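Local coordinates for probable 2-oxoacid ferredoxin oxidoreductase, alpha chain (Thermoplasma acidophilum, PDB 3JU3) that probably serves as the alpha chain of an enzyme that oxidises 2-oxoacids to acyl-CoA, releasing carbon dioxide and passing electrons to ferredoxin, at the interface of chains A and B. Sequence-based numbering; all coordinates share one arbitrary frame. Chains: chain A/B, Probable 2-oxoacid ferredoxin oxidoreductase, alpha chain.

Contact 1: the interface of chains A and B. Residues chain A 6-8, 45, 47; chain B 57-58, 61.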
ATOM      1  N   ALA A   6       0.058 -17.314 -16.445  1.00 23.29           N
ATOM      2  CA  ALA A   6       0.814 -16.190 -16.988  1.00 22.42           C
ATOM      3  C   ALA A   6       0.425 -16.033 -18.450  1.00 22.07           C
ATOM      4  O   ALA A   6       0.234 -17.031 -19.152  1.00 22.00           O
ATOM      5  CB  ALA A   6       2.301 -16.422 -16.873  1.00 21.78           C
ATOM      6  N   VAL A   7       0.333 -14.802 -18.914  1.00 19.86           N
ATOM      7  CA  VAL A   7      -0.013 -14.585 -20.304  1.00 20.36           C
ATOM      8  C   VAL A   7       0.998 -13.616 -20.889  1.00 19.55           C
ATOM      9  O   VAL A   7       1.462 -12.714 -20.188  1.00 19.34           O
ATOM     10  CB  VAL A   7      -1.478 -14.095 -20.460  1.00 20.46           C
ATOM     11  CG1 VAL A   7      -1.797 -12.913 -19.539  1.00 20.24           C
ATOM     12  CG2 VAL A   7      -1.790 -13.753 -21.911  1.00 25.30           C
ATOM     13  N   LEU A   8       1.359 -13.797 -22.145  1.00 18.83           N
ATOM     14  CA  LEU A   8       2.228 -12.834 -22.804  1.00 18.87           C
ATOM     15  C   LEU A   8       1.315 -11.980 -23.664  1.00 19.51           C
ATOM     16  O   LEU A   8       0.724 -12.501 -24.599  1.00 18.87           O
ATOM     17  CB  LEU A   8       3.250 -13.541 -23.701  1.00 18.70           C
ATOM     18  CG  LEU A   8       4.223 -12.602 -24.413  1.00 18.88           C
ATOM     19  CD1 LEU A   8       5.089 -11.805 -23.430  1.00 19.06           C
ATOM     20  CD2 LEU A   8       5.084 -13.366 -25.400  1.00 22.31           C
ATOM     21  N   LEU A  45       4.739  -9.665 -20.087  1.00 12.03           N
ATOM     22  CA  LEU A  45       4.518 -10.964 -19.460  1.00 12.34           C
ATOM     23  C   LEU A  45       3.795 -10.623 -18.166  1.00 12.06           C
ATOM     24  O   LEU A  45       4.346  -9.972 -17.303  1.00 12.01           O
ATOM     25  CB  LEU A  45       5.831 -11.691 -19.196  1.00 11.43           C
ATOM     26  CG  LEU A  45       5.833 -12.914 -18.275  1.00 12.40           C
ATOM     27  CD1 LEU A  45       5.030 -13.967 -18.938  1.00 13.62           C
ATOM     28  CD2 LEU A  45       7.286 -13.434 -18.066  1.00 14.93           C
ATOM     29  N   LEU A  47       1.906 -11.916 -14.849  1.00 13.67           N
ATOM     30  CA  LEU A  47       1.713 -13.034 -13.934  1.00 13.94           C
ATOM     31  C   LEU A  47       0.377 -12.856 -13.217  1.00 14.27           C
ATOM     32  O   LEU A  47       0.118 -11.818 -12.597  1.00 11.63           O
ATOM     33  CB  LEU A  47       2.862 -13.114 -12.938  1.00 14.23           C
ATOM     34  CG  LEU A  47       4.236 -13.109 -13.639  1.00 16.57           C
ATOM     35  CD1 LEU A  47       5.425 -13.110 -12.658  1.00 17.94           C
ATOM     36  CD2 LEU A  47       4.375 -14.258 -14.690  1.00 13.93           C
TER
ATOM     37  N   PHE B  57       6.816 -21.847 -18.628  1.00 20.61           N
ATOM     38  CA  PHE B  57       6.263 -20.788 -19.462  1.00 21.07           C
ATOM     39  C   PHE B  57       7.055 -19.493 -19.316  1.00 21.36           C
ATOM     40  O   PHE B  57       7.375 -18.834 -20.314  1.00 20.26           O
ATOM     41  CB  PHE B  57       4.770 -20.547 -19.143  1.00 21.15           C
ATOM     42  CG  PHE B  57       4.125 -19.465 -19.999  1.00 23.42           C
ATOM     43  CD1 PHE B  57       3.436 -19.787 -21.176  1.00 26.92           C
ATOM     44  CD2 PHE B  57       4.189 -18.134 -19.615  1.00 22.87           C
ATOM     45  CE1 PHE B  57       2.844 -18.757 -21.980  1.00 28.30           C
ATOM     46  CE2 PHE B  57       3.625 -17.115 -20.397  1.00 23.82           C
ATOM     47  CZ  PHE B  57       2.954 -17.407 -21.566  1.00 25.18           C
ATOM     48  N   VAL B  58       7.344 -19.121 -18.072  1.00 21.16           N
ATOM     49  CA  VAL B  58       8.062 -17.883 -17.804  1.00 21.06           C
ATOM     50  C   VAL B  58       9.478 -18.038 -18.311  1.00 21.82           C
ATOM     51  O   VAL B  58      10.012 -17.150 -18.987  1.00 21.82           O
ATOM     52  CB  VAL B  58       8.023 -17.508 -16.338  1.00 20.72           C
ATOM     53  CG1 VAL B  58       8.942 -16.307 -16.056  1.00 20.51           C
ATOM     54  CG2 VAL B  58       6.566 -17.183 -15.945  1.00 19.64           C
ATOM     55  N   VAL B  61       9.579 -17.661 -22.153  1.00 21.52           N
ATOM     56  CA  VAL B  61       9.368 -16.278 -22.585  1.00 20.89           C
ATOM     57  C   VAL B  61      10.605 -15.421 -22.328  1.00 20.00           C
ATOM     58  O   VAL B  61      11.053 -14.707 -23.200  1.00 19.22           O
ATOM     59  CB  VAL B  61       8.109 -15.629 -21.952  1.00 20.93           C
ATOM     60  CG1 VAL B  61       8.098 -14.107 -22.219  1.00 21.95           C
ATOM     61  CG2 VAL B  61       6.853 -16.298 -22.473  1.00 20.03           C
TER
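B:Phe57 sets its ring between A:Ala6, over one face, and A:Leu45, near the ring plane, and the contacts described here are mainly apolar packing. CB of A:Ala6 lies over that face, 3.7 Å from CD2. One methyl of A:Leu45, CD1, comes up near the ring plane, beyond CE2, also at 3.7 Å. The A:Leu45 and B:Phe57 side chains run antiparallel alongside one another. The ring reaches chain A because CG is anti to the backbone N (chi1 -179°).

B:Val58 divides its two methyls between neighbours. CG1 touches CD2 of A:Leu45 at 3.9 Å, and CG2 touches CD2 of A:Leu47. Both leucines lie roughly perpendicular to the valine. B:Val61, one helical turn on from B:Phe57, meets CD1 of A:Leu8 with CG1 at 4.0 Å.

The carbonyl O of A:Ala6 also stands over the ring face that its methyl covers, offset toward the rim, 3.6 Å from CE2 of B:Phe57. A serine in place of B:Phe57 would probably leave the A:Ala6 methyl and A:Leu45 CD1 without their ring partner and open a gap between helix and sheet.

The chain B residues belong to helix 55-62. It packs on strands 6-9 and 42-47 of chain A, a helix-on-sheet contact made between two chains.

Contact 2: the interface of chains A and B. Residues chain A 65-69; chain B 15-17.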
ATOM      1  N   ALA A  65     -18.113 -24.591   7.006  1.00 22.18           N
ATOM      2  CA  ALA A  65     -17.616 -23.771   8.115  1.00 21.89           C
ATOM      3  C   ALA A  65     -18.727 -23.220   9.027  1.00 21.82           C
ATOM      4  O   ALA A  65     -19.780 -22.812   8.547  1.00 22.35           O
ATOM      5  CB  ALA A  65     -16.727 -22.647   7.627  1.00 21.34           C
ATOM      6  N   ASN A  66     -18.487 -23.211  10.344  1.00 21.07           N
ATOM      7  CA  ASN A  66     -19.414 -22.545  11.283  1.00 21.39           C
ATOM      8  C   ASN A  66     -19.530 -21.064  11.023  1.00 20.52           C
ATOM      9  O   ASN A  66     -20.618 -20.506  11.050  1.00 20.90           O
ATOM     10  CB  ASN A  66     -18.987 -22.725  12.750  1.00 20.96           C
ATOM     11  CG  ASN A  66     -19.097 -24.127  13.207  1.00 21.47           C
ATOM     12  OD1 ASN A  66     -20.002 -24.859  12.797  1.00 23.96           O
ATOM     13  ND2 ASN A  66     -18.202 -24.524  14.090  1.00 22.11           N
ATOM     14  N   LEU A  67     -18.387 -20.423  10.823  1.00 20.59           N
ATOM     15  CA  LEU A  67     -18.322 -18.959  10.769  1.00 19.30           C
ATOM     16  C   LEU A  67     -17.090 -18.532   9.995  1.00 19.03           C
ATOM     17  O   LEU A  67     -15.985 -18.931  10.347  1.00 17.90           O
ATOM     18  CB  LEU A  67     -18.246 -18.398  12.183  1.00 19.41           C
ATOM     19  CG  LEU A  67     -17.773 -16.967  12.420  1.00 20.63           C
ATOM     20  CD1 LEU A  67     -18.726 -16.036  11.764  1.00 22.18           C
ATOM     21  CD2 LEU A  67     -17.744 -16.709  13.930  1.00 21.70           C
ATOM     22  N   VAL A  68     -17.278 -17.722   8.950  1.00 18.52           N
ATOM     23  CA  VAL A  68     -16.172 -17.343   8.084  1.00 19.04           C
ATOM     24  C   VAL A  68     -15.915 -15.847   8.257  1.00 19.48           C
ATOM     25  O   VAL A  68     -16.871 -15.048   8.261  1.00 20.04           O
ATOM     26  CB  VAL A  68     -16.492 -17.647   6.615  1.00 19.30           C
ATOM     27  CG1 VAL A  68     -15.299 -17.293   5.690  1.00 18.47           C
ATOM     28  CG2 VAL A  68     -16.887 -19.129   6.415  1.00 19.24           C
ATOM     29  N   ILE A  69     -14.648 -15.468   8.405  1.00 19.03           N
ATOM     30  CA  ILE A  69     -14.262 -14.069   8.505  1.00 19.82           C
ATOM     31  C   ILE A  69     -13.170 -13.780   7.455  1.00 20.46           C
ATOM     32  O   ILE A  69     -12.035 -14.289   7.560  1.00 20.37           O
ATOM     33  CB  ILE A  69     -13.706 -13.731   9.886  1.00 20.24           C
ATOM     34  CG1 ILE A  69     -14.682 -14.173  11.015  1.00 19.17           C
ATOM     35  CG2 ILE A  69     -13.361 -12.249   9.943  1.00 21.58           C
ATOM     36  CD1 ILE A  69     -14.199 -13.847  12.465  1.00 15.79           C
TER
ATOM     37  N   ASP B  15     -14.302 -23.170  15.387  1.00 17.69           N
ATOM     38  CA  ASP B  15     -15.265 -22.139  15.712  1.00 17.20           C
ATOM     39  C   ASP B  15     -15.283 -20.993  14.676  1.00 17.54           C
ATOM     40  O   ASP B  15     -16.341 -20.463  14.364  1.00 16.51           O
ATOM     41  CB  ASP B  15     -14.960 -21.570  17.100  1.00 16.59           C
ATOM     42  CG  ASP B  15     -15.157 -22.610  18.221  1.00 19.55           C
ATOM     43  OD1 ASP B  15     -16.114 -23.402  18.169  1.00 19.22           O
ATOM     44  OD2 ASP B  15     -14.329 -22.657  19.150  1.00 17.17           O
ATOM     45  N   ILE B  16     -14.091 -20.601  14.209  1.00 17.60           N
ATOM     46  CA  ILE B  16     -13.872 -19.495  13.261  1.00 17.40           C
ATOM     47  C   ILE B  16     -12.977 -19.995  12.119  1.00 18.34           C
ATOM     48  O   ILE B  16     -11.933 -20.628  12.369  1.00 17.55           O
ATOM     49  CB  ILE B  16     -13.137 -18.298  13.930  1.00 17.66           C
ATOM     50  CG1 ILE B  16     -14.020 -17.642  15.015  1.00 17.58           C
ATOM     51  CG2 ILE B  16     -12.701 -17.246  12.836  1.00 19.92           C
ATOM     52  CD1 ILE B  16     -13.258 -16.775  16.039  1.00 17.20           C
ATOM     53  N   THR B  17     -13.362 -19.686  10.876  1.00 17.14           N
ATOM     54  CA  THR B  17     -12.493 -19.916   9.737  1.00 17.03           C
ATOM     55  C   THR B  17     -12.097 -18.570   9.134  1.00 17.10           C
ATOM     56  O   THR B  17     -12.913 -17.886   8.490  1.00 17.25           O
ATOM     57  CB  THR B  17     -13.238 -20.788   8.684  1.00 18.86           C
ATOM     58  OG1 THR B  17     -13.422 -22.088   9.240  1.00 17.76           O
ATOM     59  CG2 THR B  17     -12.455 -20.911   7.328  1.00 17.42           C
TER
HETATM   60  O   HOH W   1     -15.784 -22.084  11.064  1.00 14.48           O
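B:Thr17 pairs through its backbone with A:Leu67 and A:Ile69, in a parallel beta bridge that joins two chains of the pyruvate:ferredoxin oxidoreductase core domain II family. The bridge matches B:Thr17 with A:Val68.

B:Thr17 has the most surface buried in this patch. Its amide N donates to the carbonyl O of A:Leu67 at 2.8 Å. The bond is straight, 168° at the hydrogen, and the donor lies almost in line with the C=O. The carbonyl O of B:Thr17 then accepts from the amide N of A:Ile69 at 3.0 Å. This second donor is tilted 31° from the carbonyl plane. Together the bonds from N and O of B:Thr17, on either side of A:Val68, set the register of the two strands. Its hydroxyl OG1, beside the backbone N (chi1 -68°), is linked at 3.0 Å to water 1. That water also lies 3.1 Å from the amide N of A:Leu67 and is linked to its carbonyl O. It ties the threonine side chain to the loop residue just before strand 68-71 of chain A. The methyl CB of A:Ala65 rests 3.7 Å from OG1 of B:Thr17.

A:Leu67 adds apolar contacts to its backbone bonds. Its side chain runs beside that of B:Ile16 and points the same way, with CD2 of the leucine near CG1 of the isoleucine. B:Ile16 reaches the other way along the strand with CG2, which packs 3.7 Å from CD1 of A:Ile69. The two isoleucine side chains cross at a slant.

B:Asp15 makes its contact through the main chain. Its carbonyl O approaches CB of A:Leu67 at 3.6 Å. CB of A:Asn66 lies against the same oxygen at 3.8 Å.

The centres of contact 1 and contact 2 lie about 36 Å apart, and they share no residue. Contact 1 uses helix 55-62 of chain B on the sheet of chain A. Contact 2 uses strand 68-71 of chain A, and the loop before it, on strand 16-21 of chain B. The two-fold symmetry repeats each contact with the chains exchanged. Each chain therefore lends a helix and the strand that follows it to the other. This pattern suggests an exchange of segments between subunits. The structure alone does not show whether the full-length enzyme pairs in this way.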